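Local atomic coordinates of proline iminopeptidase (Streptomyces halstedii, PDB entry 3WMR), a protein that probably releases N-terminal proline from peptides as an S33-family hydrolase and, as the amidohydrolase VinJ, has a hydrophobic tunnel for polyketide substrates. Residues A72-V77 with V306-L311; W98-F103 with G240-W245; H202-R205 with W209-D212. All coordinates share one frame; numbering follows the deposited sequence.

Contact 1: A72-V77 with V306-L311; sequences AGWPVV and VMIDYL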
ATOM      1  N   ALA A  72       8.389  -4.718 -20.118  1.00 36.41           N
ATOM      2  CA  ALA A  72       9.313  -3.668 -20.560  1.00 34.54           C
ATOM      3  C   ALA A  72      10.697  -3.801 -19.926  1.00 32.57           C
ATOM      4  O   ALA A  72      11.479  -2.846 -19.931  1.00 33.66           O
ATOM      5  CB  ALA A  72       8.721  -2.291 -20.262  1.00 34.61           C
ATOM      6  N   GLY A  73      11.000  -4.982 -19.392  1.00 30.66           N
ATOM      7  CA  GLY A  73      12.326  -5.280 -18.848  1.00 30.51           C
ATOM      8  C   GLY A  73      12.530  -5.064 -17.348  1.00 28.72           C
ATOM      9  O   GLY A  73      13.615  -5.311 -16.837  1.00 29.92           O
ATOM     10  N   TRP A  74      11.504  -4.618 -16.638  1.00 27.84           N
ATOM     11  CA  TRP A  74      11.635  -4.347 -15.201  1.00 27.21           C
ATOM     12  C   TRP A  74      11.380  -5.603 -14.379  1.00 27.45           C
ATOM     13  O   TRP A  74      10.275  -6.153 -14.436  1.00 28.10           O
ATOM     14  CB  TRP A  74      10.664  -3.237 -14.784  1.00 26.50           C
ATOM     15  CG  TRP A  74      10.983  -1.991 -15.473  1.00 26.46           C
ATOM     16  CD1 TRP A  74      10.481  -1.567 -16.670  1.00 26.88           C
ATOM     17  CD2 TRP A  74      11.933  -1.007 -15.059  1.00 26.04           C
ATOM     18  NE1 TRP A  74      11.061  -0.385 -17.027  1.00 26.65           N
ATOM     19  CE2 TRP A  74      11.952  -0.010 -16.051  1.00 25.98           C
ATOM     20  CE3 TRP A  74      12.773  -0.875 -13.939  1.00 25.55           C
ATOM     21  CZ2 TRP A  74      12.769   1.120 -15.970  1.00 26.45           C
ATOM     22  CZ3 TRP A  74      13.599   0.260 -13.854  1.00 26.05           C
ATOM     23  CH2 TRP A  74      13.582   1.245 -14.868  1.00 25.71           C
ATOM     24  N   PRO A  75      12.392  -6.061 -13.614  1.00 27.11           N
ATOM     25  CA  PRO A  75      12.131  -7.082 -12.603  1.00 27.28           C
ATOM     26  C   PRO A  75      11.193  -6.549 -11.536  1.00 27.53           C
ATOM     27  O   PRO A  75      11.303  -5.376 -11.136  1.00 26.36           O
ATOM     28  CB  PRO A  75      13.513  -7.356 -11.975  1.00 27.06           C
ATOM     29  CG  PRO A  75      14.507  -6.553 -12.733  1.00 26.32           C
ATOM     30  CD  PRO A  75      13.746  -5.487 -13.466  1.00 26.79           C
ATOM     31  N   VAL A  76      10.269  -7.394 -11.083  1.00 28.08           N
ATOM     32  CA  VAL A  76       9.292  -6.994 -10.092  1.00 27.76           C
ATOM     33  C   VAL A  76       9.321  -7.947  -8.888  1.00 28.15           C
ATOM     34  O   VAL A  76       9.199  -9.174  -9.051  1.00 29.32           O
ATOM     35  CB  VAL A  76       7.889  -6.916 -10.711  1.00 27.52           C
ATOM     36  CG1 VAL A  76       6.856  -6.541  -9.666  1.00 28.13           C
ATOM     37  CG2 VAL A  76       7.859  -5.902 -11.851  1.00 27.05           C
ATOM     38  N   VAL A  77       9.493  -7.372  -7.693  1.00 26.77           N
ATOM     39  CA  VAL A  77       9.534  -8.119  -6.448  1.00 26.68           C
ATOM     40  C   VAL A  77       8.273  -7.861  -5.634  1.00 27.26           C
ATOM     41  O   VAL A  77       8.074  -6.744  -5.113  1.00 25.10           O
ATOM     42  CB  VAL A  77      10.775  -7.764  -5.604  1.00 27.35           C
ATOM     43  CG1 VAL A  77      10.795  -8.567  -4.308  1.00 28.11           C
ATOM     44  CG2 VAL A  77      12.055  -7.999  -6.410  1.00 27.35           C
ATOM     45  N   VAL A 306       1.882   4.899 -17.235  1.00 30.86           N
ATOM     46  CA  VAL A 306       2.363   5.942 -16.330  1.00 29.27           C
ATOM     47  C   VAL A 306       3.605   5.454 -15.597  1.00 27.29           C
ATOM     48  O   VAL A 306       4.610   6.143 -15.559  1.00 26.82           O
ATOM     49  CB  VAL A 306       1.274   6.391 -15.344  1.00 29.35           C
ATOM     50  CG1 VAL A 306       1.864   7.265 -14.234  1.00 28.99           C
ATOM     51  CG2 VAL A 306       0.194   7.158 -16.084  1.00 30.41           C
ATOM     52  N   MET A 307       3.540   4.233 -15.080  1.00 26.99           N
ATOM     53  CA  MET A 307       4.666   3.618 -14.406  1.00 26.11           C
ATOM     54  C   MET A 307       5.891   3.491 -15.302  1.00 26.33           C
ATOM     55  O   MET A 307       6.983   3.916 -14.931  1.00 24.84           O
ATOM     56  CB  MET A 307       4.269   2.256 -13.845  1.00 26.05           C
ATOM     57  CG  MET A 307       3.441   2.334 -12.569  1.00 26.39           C
ATOM     58  SD  MET A 307       4.338   3.110 -11.198  1.00 26.09           S
ATOM     59  CE  MET A 307       5.679   1.956 -10.967  1.00 25.63           C
ATOM     60  N   ILE A 308       5.715   2.929 -16.494  1.00 26.55           N
ATOM     61  CA  ILE A 308       6.847   2.763 -17.404  1.00 28.00           C
ATOM     62  C   ILE A 308       7.508   4.101 -17.749  1.00 28.65           C
ATOM     63  O   ILE A 308       8.742   4.198 -17.780  1.00 27.15           O
ATOM     64  CB  ILE A 308       6.431   2.032 -18.700  1.00 29.30           C
ATOM     65  CG1 ILE A 308       6.024   0.597 -18.382  1.00 29.46           C
ATOM     66  CG2 ILE A 308       7.565   2.043 -19.719  1.00 30.72           C
ATOM     67  CD1 ILE A 308       7.090  -0.234 -17.708  1.00 28.44           C
ATOM     68  N   ASP A 309       6.686   5.124 -18.001  1.00 30.39           N
ATOM     69  CA  ASP A 309       7.167   6.483 -18.283  1.00 31.21           C
ATOM     70  C   ASP A 309       8.036   7.027 -17.131  1.00 29.13           C
ATOM     71  O   ASP A 309       9.128   7.559 -17.351  1.00 26.70           O
ATOM     72  CB  ASP A 309       5.968   7.396 -18.541  1.00 34.46           C
ATOM     73  CG  ASP A 309       6.370   8.767 -19.044  1.00 38.18           C
ATOM     74  OD1 ASP A 309       6.435   8.942 -20.284  1.00 41.95           O
ATOM     75  OD2 ASP A 309       6.621   9.671 -18.205  1.00 39.40           O
ATOM     76  N   TYR A 310       7.555   6.866 -15.902  1.00 27.51           N
ATOM     77  CA  TYR A 310       8.321   7.272 -14.724  1.00 25.00           C
ATOM     78  C   TYR A 310       9.591   6.417 -14.605  1.00 24.52           C
ATOM     79  O   TYR A 310      10.701   6.947 -14.430  1.00 22.76           O
ATOM     80  CB  TYR A 310       7.468   7.141 -13.445  1.00 25.16           C
ATOM     81  CG  TYR A 310       8.303   7.175 -12.187  1.00 24.47           C
ATOM     82  CD1 TYR A 310       8.777   8.386 -11.681  1.00 24.63           C
ATOM     83  CD2 TYR A 310       8.678   6.003 -11.544  1.00 23.54           C
ATOM     84  CE1 TYR A 310       9.579   8.432 -10.553  1.00 24.49           C
ATOM     85  CE2 TYR A 310       9.480   6.038 -10.419  1.00 24.05           C
ATOM     86  CZ  TYR A 310       9.934   7.258  -9.923  1.00 24.62           C
ATOM     87  OH  TYR A 310      10.732   7.298  -8.786  1.00 24.78           O
ATOM     88  N   LEU A 311       9.436   5.095 -14.695  1.00 23.45           N
ATOM     89  CA  LEU A 311      10.574   4.185 -14.503  1.00 23.47           C
ATOM     90  C   LEU A 311      11.712   4.426 -15.520  1.00 24.45           C
ATOM     91  O   LEU A 311      12.890   4.363 -15.161  1.00 25.19           O
ATOM     92  CB  LEU A 311      10.122   2.704 -14.515  1.00 23.02           C
ATOM     93  CG  LEU A 311       9.305   2.206 -13.309  1.00 22.80           C
ATOM     94  CD1 LEU A 311       8.756   0.822 -13.588  1.00 23.26           C
ATOM     95  CD2 LEU A 311      10.130   2.178 -12.028  1.00 22.55           C
TER
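Trp74 and Leu311 join an irregular run, Ala72-Pro75, to the last turns of helix 300-312. The backbones keep well apart: the CA atoms of Ala72 and Ile308 are 7.6 Å from each other, those of Trp74 and Leu311 8.6 Å. Only after Pro75 does the first of these segments become strand, so the helix meets the approach to strand 76-80 and not the strand proper. Side chains therefore span the gap, and all of the contact is apolar or through the indole.

Trp74 has CG anti to the carbonyl carbon (chi1 -63°), which turns the indole toward the helix. It runs alongside Leu311, their ends pointing opposite ways. Leu311 CB lies over the Trp74 face, 3.7 Å from the centroid of the six-membered ring and 24° off the normal, a CH-pi contact displaced toward the rim. Leu311 CD1 lies nearer the five-membered ring, 3.9 Å from Trp74 CD2. At the far end of the benzo ring, Trp74 CH2 is 3.2 Å from Leu311 O. One turn back, Ile308 CD1 touches both Ala72 CB, at 3.7 Å, and Trp74 CD1, at 3.8 Å.

Trp74 and Leu311 both also touch Val49 of the adjacent parallel strand 49-52, while Val306, Met307 and Tyr310 face strand 258-263. The C-terminal helix thus packs against the central sheet of the alpha/beta hydrolase fold.

Contact 2: W98-F103 with G240-W245; sequences WTVQLF and GTLRDW. With P4G (1-ethoxy-2-(2-ethoxyethoxy)ethane), chain E.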
ATOM      1  N   TRP A  98       3.749  -4.671  16.857  1.00 37.39           N
ATOM      2  CA  TRP A  98       3.473  -4.287  15.479  1.00 36.43           C
ATOM      3  C   TRP A  98       3.774  -2.809  15.279  1.00 34.88           C
ATOM      4  O   TRP A  98       2.911  -1.945  15.460  1.00 35.68           O
ATOM      5  CB  TRP A  98       2.024  -4.619  15.111  1.00 35.45           C
ATOM      6  CG  TRP A  98       1.736  -6.089  15.197  1.00 35.89           C
ATOM      7  CD1 TRP A  98       0.909  -6.715  16.093  1.00 36.75           C
ATOM      8  CD2 TRP A  98       2.294  -7.124  14.381  1.00 36.24           C
ATOM      9  NE1 TRP A  98       0.912  -8.071  15.874  1.00 37.25           N
ATOM     10  CE2 TRP A  98       1.750  -8.350  14.827  1.00 37.03           C
ATOM     11  CE3 TRP A  98       3.189  -7.136  13.308  1.00 35.90           C
ATOM     12  CZ2 TRP A  98       2.073  -9.574  14.233  1.00 37.37           C
ATOM     13  CZ3 TRP A  98       3.512  -8.358  12.721  1.00 36.23           C
ATOM     14  CH2 TRP A  98       2.956  -9.555  13.186  1.00 36.92           C
ATOM     15  N   THR A  99       5.013  -2.530  14.898  1.00 32.64           N
ATOM     16  CA  THR A  99       5.498  -1.174  14.783  1.00 32.09           C
ATOM     17  C   THR A  99       5.968  -0.897  13.367  1.00 29.94           C
ATOM     18  O   THR A  99       6.231  -1.818  12.593  1.00 29.95           O
ATOM     19  CB  THR A  99       6.706  -0.970  15.702  1.00 32.92           C
ATOM     20  OG1 THR A  99       7.719  -1.913  15.330  1.00 32.81           O
ATOM     21  CG2 THR A  99       6.301  -1.193  17.155  1.00 34.45           C
ATOM     22  N   VAL A 100       6.065   0.384  13.046  1.00 28.23           N
ATOM     23  CA  VAL A 100       6.663   0.813  11.801  1.00 27.60           C
ATOM     24  C   VAL A 100       8.128   0.343  11.723  1.00 28.21           C
ATOM     25  O   VAL A 100       8.587  -0.079  10.669  1.00 26.14           O
ATOM     26  CB  VAL A 100       6.581   2.351  11.646  1.00 27.50           C
ATOM     27  CG1 VAL A 100       7.213   2.798  10.333  1.00 27.27           C
ATOM     28  CG2 VAL A 100       5.136   2.823  11.759  1.00 27.42           C
ATOM     29  N   GLN A 101       8.863   0.421  12.837  1.00 29.40           N
ATOM     30  CA  GLN A 101      10.270   0.000  12.853  1.00 31.18           C
ATOM     31  C   GLN A 101      10.424  -1.456  12.435  1.00 30.51           C
ATOM     32  O   GLN A 101      11.337  -1.806  11.696  1.00 30.42           O
ATOM     33  CB  GLN A 101      10.895   0.195  14.242  1.00 34.12           C
ATOM     34  CG  GLN A 101      12.384  -0.148  14.270  1.00 37.32           C
ATOM     35  CD  GLN A 101      13.214   0.732  13.338  1.00 40.51           C
ATOM     36  OE1 GLN A 101      13.992   0.237  12.504  1.00 41.68           O
ATOM     37  NE2 GLN A 101      13.063   2.055  13.486  1.00 42.92           N
ATOM     38  N   LEU A 102       9.523  -2.303  12.913  1.00 31.02           N
ATOM     39  CA  LEU A 102       9.512  -3.707  12.538  1.00 31.55           C
ATOM     40  C   LEU A 102       9.517  -3.878  11.018  1.00 30.97           C
ATOM     41  O   LEU A 102      10.328  -4.636  10.467  1.00 31.11           O
ATOM     42  CB  LEU A 102       8.274  -4.386  13.110  1.00 32.79           C
ATOM     43  CG  LEU A 102       8.127  -5.884  12.840  1.00 33.40           C
ATOM     44  CD1 LEU A 102       9.194  -6.643  13.613  1.00 34.57           C
ATOM     45  CD2 LEU A 102       6.729  -6.351  13.216  1.00 33.94           C
ATOM     46  N   PHE A 103       8.602  -3.180  10.350  1.00 29.35           N
ATOM     47  CA  PHE A 103       8.428  -3.346   8.914  1.00 28.38           C
ATOM     48  C   PHE A 103       9.527  -2.681   8.116  1.00 28.75           C
ATOM     49  O   PHE A 103       9.842  -3.150   7.024  1.00 29.32           O
ATOM     50  CB  PHE A 103       7.040  -2.863   8.473  1.00 27.45           C
ATOM     51  CG  PHE A 103       5.942  -3.724   8.995  1.00 26.69           C
ATOM     52  CD1 PHE A 103       5.754  -4.991   8.483  1.00 26.34           C
ATOM     53  CD2 PHE A 103       5.149  -3.308  10.052  1.00 26.59           C
ATOM     54  CE1 PHE A 103       4.772  -5.821   8.982  1.00 26.19           C
ATOM     55  CE2 PHE A 103       4.154  -4.134  10.547  1.00 27.00           C
ATOM     56  CZ  PHE A 103       3.971  -5.395  10.014  1.00 26.26           C
ATOM     57  N   GLY A 240      -6.937   1.864  14.745  1.00 25.62           N
ATOM     58  CA  GLY A 240      -5.790   1.096  15.203  1.00 25.03           C
ATOM     59  C   GLY A 240      -4.675   2.039  15.609  1.00 25.06           C
ATOM     60  O   GLY A 240      -4.875   3.250  15.649  1.00 24.44           O
ATOM     61  N   THR A 241      -3.506   1.475  15.896  1.00 25.64           N
ATOM     62  CA  THR A 241      -2.372   2.234  16.428  1.00 26.41           C
ATOM     63  C   THR A 241      -1.767   3.256  15.460  1.00 26.00           C
ATOM     64  O   THR A 241      -1.039   4.127  15.903  1.00 26.64           O
ATOM     65  CB  THR A 241      -1.235   1.302  16.897  1.00 27.12           C
ATOM     66  OG1 THR A 241      -0.824   0.466  15.817  1.00 28.01           O
ATOM     67  CG2 THR A 241      -1.686   0.437  18.067  1.00 28.46           C
ATOM     68  N   LEU A 242      -2.073   3.190  14.163  1.00 25.23           N
ATOM     69  CA  LEU A 242      -1.566   4.213  13.234  1.00 25.69           C
ATOM     70  C   LEU A 242      -2.475   5.430  13.083  1.00 25.01           C
ATOM     71  O   LEU A 242      -2.197   6.328  12.301  1.00 24.43           O
ATOM     72  CB  LEU A 242      -1.236   3.612  11.859  1.00 24.92           C
ATOM     73  CG  LEU A 242      -0.126   2.546  11.837  1.00 25.58           C
ATOM     74  CD1 LEU A 242       0.110   2.075  10.414  1.00 25.74           C
ATOM     75  CD2 LEU A 242       1.192   3.026  12.468  1.00 26.08           C
ATOM     76  N   ARG A 243      -3.540   5.457  13.869  1.00 26.57           N
ATOM     77  CA  ARG A 243      -4.561   6.503  13.824  1.00 28.80           C
ATOM     78  C   ARG A 243      -4.054   7.948  13.767  1.00 29.45           C
ATOM     79  O   ARG A 243      -4.608   8.773  13.033  1.00 29.58           O
ATOM     80  CB  ARG A 243      -5.460   6.336  15.055  1.00 31.33           C
ATOM     81  CG  ARG A 243      -6.522   7.388  15.227  1.00 33.04           C
ATOM     82  CD  ARG A 243      -7.414   7.018  16.391  1.00 35.41           C
ATOM     83  NE  ARG A 243      -8.420   8.053  16.621  1.00 37.57           N
ATOM     84  CZ  ARG A 243      -9.588   8.152  15.983  1.00 39.22           C
ATOM     85  NH1 ARG A 243      -9.959   7.265  15.041  1.00 35.95           N
ATOM     86  NH2 ARG A 243     -10.404   9.155  16.306  1.00 41.17           N
ATOM     87  N   ASP A 244      -3.029   8.260  14.558  1.00 31.03           N
ATOM     88  CA  ASP A 244      -2.491   9.624  14.609  1.00 32.97           C
ATOM     89  C   ASP A 244      -1.205   9.782  13.788  1.00 31.75           C
ATOM     90  O   ASP A 244      -0.575  10.837  13.798  1.00 32.99           O
ATOM     91  CB  ASP A 244      -2.257  10.025  16.080  1.00 34.83           C
ATOM     92  CG  ASP A 244      -3.570  10.230  16.843  1.00 38.08           C
ATOM     93  OD1 ASP A 244      -4.407  11.039  16.382  1.00 41.65           O
ATOM     94  OD2 ASP A 244      -3.785   9.586  17.897  1.00 40.37           O
ATOM     95  N   TRP A 245      -0.819   8.748  13.057  1.00 29.08           N
ATOM     96  CA  TRP A 245       0.513   8.720  12.471  1.00 28.74           C
ATOM     97  C   TRP A 245       0.650   9.554  11.183  1.00 27.72           C
ATOM     98  O   TRP A 245      -0.201   9.502  10.287  1.00 24.23           O
ATOM     99  CB  TRP A 245       0.908   7.274  12.220  1.00 29.28           C
ATOM    100  CG  TRP A 245       2.305   7.094  11.745  1.00 30.19           C
ATOM    101  CD1 TRP A 245       3.451   7.546  12.347  1.00 30.99           C
ATOM    102  CD2 TRP A 245       2.715   6.379  10.579  1.00 29.22           C
ATOM    103  NE1 TRP A 245       4.546   7.165  11.618  1.00 30.64           N
ATOM    104  CE2 TRP A 245       4.124   6.451  10.523  1.00 29.93           C
ATOM    105  CE3 TRP A 245       2.025   5.687   9.570  1.00 28.82           C
ATOM    106  CZ2 TRP A 245       4.858   5.854   9.506  1.00 29.13           C
ATOM    107  CZ3 TRP A 245       2.755   5.094   8.555  1.00 28.34           C
ATOM    108  CH2 TRP A 245       4.158   5.186   8.526  1.00 28.79           C
TER
HETATM  109  C8  P4G E 402       2.010   5.768  15.608  1.00 48.96           C
HETATM  110  C7  P4G E 402       3.402   6.337  15.773  1.00 50.61           C
HETATM  111  O4  P4G E 402       4.416   5.408  15.356  1.00 53.16           O
HETATM  112  C6  P4G E 402       5.746   5.904  15.590  1.00 52.79           C
HETATM  113  C5  P4G E 402       6.810   5.124  14.809  1.00 52.08           C
HETATM  114  O3  P4G E 402       7.270   5.889  13.693  1.00 52.39           O
HETATM  115  C4  P4G E 402       8.568   5.543  13.207  1.00 52.03           C
HETATM  116  C3  P4G E 402       8.830   6.262  11.878  1.00 51.31           C
HETATM  117  O2  P4G E 402       7.883   7.326  11.652  1.00 49.93           O
HETATM  118  C2  P4G E 402       8.468   8.526  11.131  1.00 49.45           C
HETATM  119  C1  P4G E 402       7.399   9.587  10.970  1.00 48.68           C
HETATM  120  O   HOH W   1       0.564  -1.750  16.760  1.00 40.87           O
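Val100 packs on the indole of Trp245 in a buried, mainly apolar contact between the start of helix 100-113 and the loop that leads from helix 225-230 to strand 258-263. One water adds a polar bridge, and the bound polyether P4G lies alongside.

Val100 and Trp245 approach from opposite directions. With CG2 anti to the carbonyl carbon, Val100 sets this methyl over one face of the indole, 4.1 Å from the centroid of the six-membered ring and 22° off its normal, a CH-pi contact. The same methyl meets Leu242 CD2 at 4.0 Å, and Leu242 CD2 lies over that ring face too. Trp245 has CG anti to its own N (chi1 -174°), which carries the indole across to the valine and brings NE1 to the ligand: NE1 gives a weak hydrogen bond to P4G O2, 3.3 Å long, with the ether oxygen at the ring edge and in plane. The indole is thus packed on one face by Val100 and Leu242 and weakly bonded at its edge by the ligand. A water donates to Trp98 O at 2.7 Å and accepts from Thr241 OG1 at 2.8 Å, linking two groups that do not bond directly.

Thr99 caps the helix, its OG1 accepting from Leu102 N at 3.0 Å, while successive type I turns, Gly240-Arg243 and Leu242-Trp245, shape the opposing loop. Thr241 and Trp245 belong to the P4G pocket. Helix 127-137 supports the contact through Trp127 against Leu242 and Met130 and Val134 against Trp245, and helix 225-230 packs on Trp98.

Contact 3: H202-R205 with W209-D212; sequences HVCR and WPRD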
ATOM      1  N   HIS A 202     -14.696   4.569  -3.726  1.00 24.98           N
ATOM      2  CA  HIS A 202     -13.362   5.072  -3.405  1.00 23.97           C
ATOM      3  C   HIS A 202     -12.275   4.011  -3.186  1.00 23.74           C
ATOM      4  O   HIS A 202     -11.101   4.377  -3.071  1.00 22.68           O
ATOM      5  CB  HIS A 202     -13.435   5.975  -2.165  1.00 23.31           C
ATOM      6  CG  HIS A 202     -14.478   7.041  -2.255  1.00 23.12           C
ATOM      7  ND1 HIS A 202     -15.619   7.029  -1.481  1.00 23.66           N
ATOM      8  CD2 HIS A 202     -14.565   8.148  -3.027  1.00 23.58           C
ATOM      9  CE1 HIS A 202     -16.366   8.074  -1.780  1.00 23.84           C
ATOM     10  NE2 HIS A 202     -15.750   8.770  -2.715  1.00 24.31           N
ATOM     11  N   VAL A 203     -12.618   2.721  -3.151  1.00 23.12           N
ATOM     12  CA  VAL A 203     -11.590   1.692  -2.906  1.00 22.89           C
ATOM     13  C   VAL A 203     -11.359   0.805  -4.131  1.00 24.16           C
ATOM     14  O   VAL A 203     -10.216   0.604  -4.556  1.00 23.81           O
ATOM     15  CB  VAL A 203     -11.896   0.842  -1.660  1.00 22.53           C
ATOM     16  CG1 VAL A 203     -10.888  -0.280  -1.516  1.00 22.52           C
ATOM     17  CG2 VAL A 203     -11.869   1.704  -0.392  1.00 22.45           C
ATOM     18  N   CYS A 204     -12.445   0.258  -4.673  1.00 26.06           N
ATOM     19  CA  CYS A 204     -12.393  -0.555  -5.879  1.00 28.01           C
ATOM     20  C   CYS A 204     -13.723  -0.442  -6.608  1.00 29.91           C
ATOM     21  O   CYS A 204     -14.736  -1.016  -6.182  1.00 30.54           O
ATOM     22  CB  CYS A 204     -12.118  -2.028  -5.549  1.00 29.08           C
ATOM     23  SG  CYS A 204     -11.960  -3.079  -7.027  1.00 32.03           S
ATOM     24  N   ARG A 205     -13.714   0.300  -7.705  1.00 31.33           N
ATOM     25  CA  ARG A 205     -14.922   0.515  -8.484  1.00 33.76           C
ATOM     26  C   ARG A 205     -15.320  -0.685  -9.358  1.00 35.09           C
ATOM     27  O   ARG A 205     -16.412  -0.697  -9.928  1.00 35.56           O
ATOM     28  CB  ARG A 205     -14.770   1.785  -9.321  1.00 34.03           C
ATOM     29  CG  ARG A 205     -14.694   3.031  -8.458  1.00 33.87           C
ATOM     30  CD  ARG A 205     -14.022   4.186  -9.158  1.00 33.59           C
ATOM     31  NE  ARG A 205     -14.929   4.918 -10.028  1.00 34.87           N
ATOM     32  CZ  ARG A 205     -15.830   5.806  -9.620  1.00 35.66           C
ATOM     33  NH1 ARG A 205     -16.006   6.070  -8.326  1.00 35.22           N
ATOM     34  NH2 ARG A 205     -16.592   6.417 -10.514  1.00 36.87           N
ATOM     35  N   TRP A 209     -15.541  -7.964  -7.411  1.00 37.93           N
ATOM     36  CA  TRP A 209     -14.139  -7.612  -7.210  1.00 37.03           C
ATOM     37  C   TRP A 209     -13.218  -8.477  -8.099  1.00 38.20           C
ATOM     38  O   TRP A 209     -13.498  -9.678  -8.297  1.00 38.84           O
ATOM     39  CB  TRP A 209     -13.760  -7.771  -5.737  1.00 35.57           C
ATOM     40  CG  TRP A 209     -14.326  -6.702  -4.829  1.00 34.25           C
ATOM     41  CD1 TRP A 209     -14.786  -5.477  -5.195  1.00 33.44           C
ATOM     42  CD2 TRP A 209     -14.429  -6.759  -3.401  1.00 33.38           C
ATOM     43  NE1 TRP A 209     -15.199  -4.778  -4.100  1.00 34.05           N
ATOM     44  CE2 TRP A 209     -14.979  -5.532  -2.978  1.00 32.98           C
ATOM     45  CE3 TRP A 209     -14.116  -7.729  -2.439  1.00 33.46           C
ATOM     46  CZ2 TRP A 209     -15.218  -5.237  -1.637  1.00 31.58           C
ATOM     47  CZ3 TRP A 209     -14.360  -7.439  -1.100  1.00 33.27           C
ATOM     48  CH2 TRP A 209     -14.916  -6.198  -0.713  1.00 31.98           C
ATOM     49  N   PRO A 210     -12.129  -7.872  -8.645  1.00 38.16           N
ATOM     50  CA  PRO A 210     -11.059  -8.639  -9.274  1.00 37.19           C
ATOM     51  C   PRO A 210     -10.562  -9.727  -8.324  1.00 37.56           C
ATOM     52  O   PRO A 210     -10.509  -9.503  -7.119  1.00 36.03           O
ATOM     53  CB  PRO A 210      -9.965  -7.588  -9.504  1.00 37.44           C
ATOM     54  CG  PRO A 210     -10.703  -6.304  -9.649  1.00 37.04           C
ATOM     55  CD  PRO A 210     -11.886  -6.417  -8.733  1.00 37.30           C
ATOM     56  N   ARG A 211     -10.227 -10.899  -8.852  1.00 37.76           N
ATOM     57  CA  ARG A 211      -9.751 -12.005  -8.008  1.00 38.51           C
ATOM     58  C   ARG A 211      -8.558 -11.599  -7.130  1.00 36.13           C
ATOM     59  O   ARG A 211      -8.465 -11.971  -5.946  1.00 33.48           O
ATOM     60  CB  ARG A 211      -9.334 -13.190  -8.869  1.00 40.62           C
ATOM     61  CG  ARG A 211      -9.024 -14.447  -8.066  1.00 42.67           C
ATOM     62  CD  ARG A 211      -7.823 -15.179  -8.636  1.00 43.74           C
ATOM     63  NE  ARG A 211      -6.591 -14.472  -8.326  1.00 43.51           N
ATOM     64  CZ  ARG A 211      -5.795 -14.716  -7.284  1.00 43.71           C
ATOM     65  NH1 ARG A 211      -6.075 -15.682  -6.415  1.00 43.84           N
ATOM     66  NH2 ARG A 211      -4.697 -13.976  -7.118  1.00 42.13           N
ATOM     67  N   ASP A 212      -7.625 -10.869  -7.729  1.00 34.90           N
ATOM     68  CA  ASP A 212      -6.461 -10.408  -6.994  1.00 34.21           C
ATOM     69  C   ASP A 212      -6.866  -9.547  -5.795  1.00 32.01           C
ATOM     70  O   ASP A 212      -6.263  -9.663  -4.727  1.00 31.06           O
ATOM     71  CB  ASP A 212      -5.499  -9.654  -7.928  1.00 35.12           C
ATOM     72  CG  ASP A 212      -4.819 -10.573  -8.932  1.00 36.17           C
ATOM     73  OD1 ASP A 212      -4.770 -11.799  -8.691  1.00 37.46           O
ATOM     74  OD2 ASP A 212      -4.331 -10.067  -9.960  1.00 38.46           O
TER
HETATM   75  O   HOH W   2     -15.715  -2.041  -3.894  1.00 32.64           O
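Cys204 reaches Trp209 and Pro210 with its sulfur, across the short connection between helices 189-202 and 211-222. The site lies close to the predicted active site, the Cys204 side chain being about 6 Å from that of His293. From CA, its CB points toward the second segment but makes no close approach there, and the contact is left to SG. The torsion chi1 of -177° turns SG opposite the backbone N and carries it to the two residues. SG rests 3.7 Å from Pro210 CD, the ring carbon next to the proline nitrogen, and 4.1 Å from Trp209 CD1. The distance from Cys204 SG to the centroid of the Trp209 five-membered ring is 4.9 Å, 47° off the normal, an oblique sulfur-aromatic contact.

The backbone carbonyl of the same residue makes a second link. Cys204 O accepts a hydrogen bond from a water at 2.7 Å, and that water accepts one from Trp209 NE1 at 2.8 Å, lying at the edge of the indole and in its plane. The Trp209 and Phe213 rings meet edge-to-face (T-shaped). Pro210 occupies the N-cap position of helix 211-222.

Chemically, this is a weakly polar contact: sulfur gives dispersion contact with proline and indole, while one water satisfies both a carbonyl and an indole N-H, tying the two helix ends without a direct hydrogen bond between them.

How the contacts relate
Followed from the N terminus, the chain enters contact 1 just ahead of strand 76-80 and returns to it only in helix 300-312, closing the widest loop and tying the C-terminal helix to the approach to that strand. Within it, contact 2 ties the start of helix 100-113 to the loop before strand 258-263. Contact 3 is a short closure that ties the ends of two consecutive helices, 189-202 and 211-222. The three are nested, contact 3 inside contact 2 inside contact 1, and none cross. No pair touches, and the centres of contacts 1 and 2 lie about 29 Å apart. Contact 2 lies across the chain's centre from each of the other two.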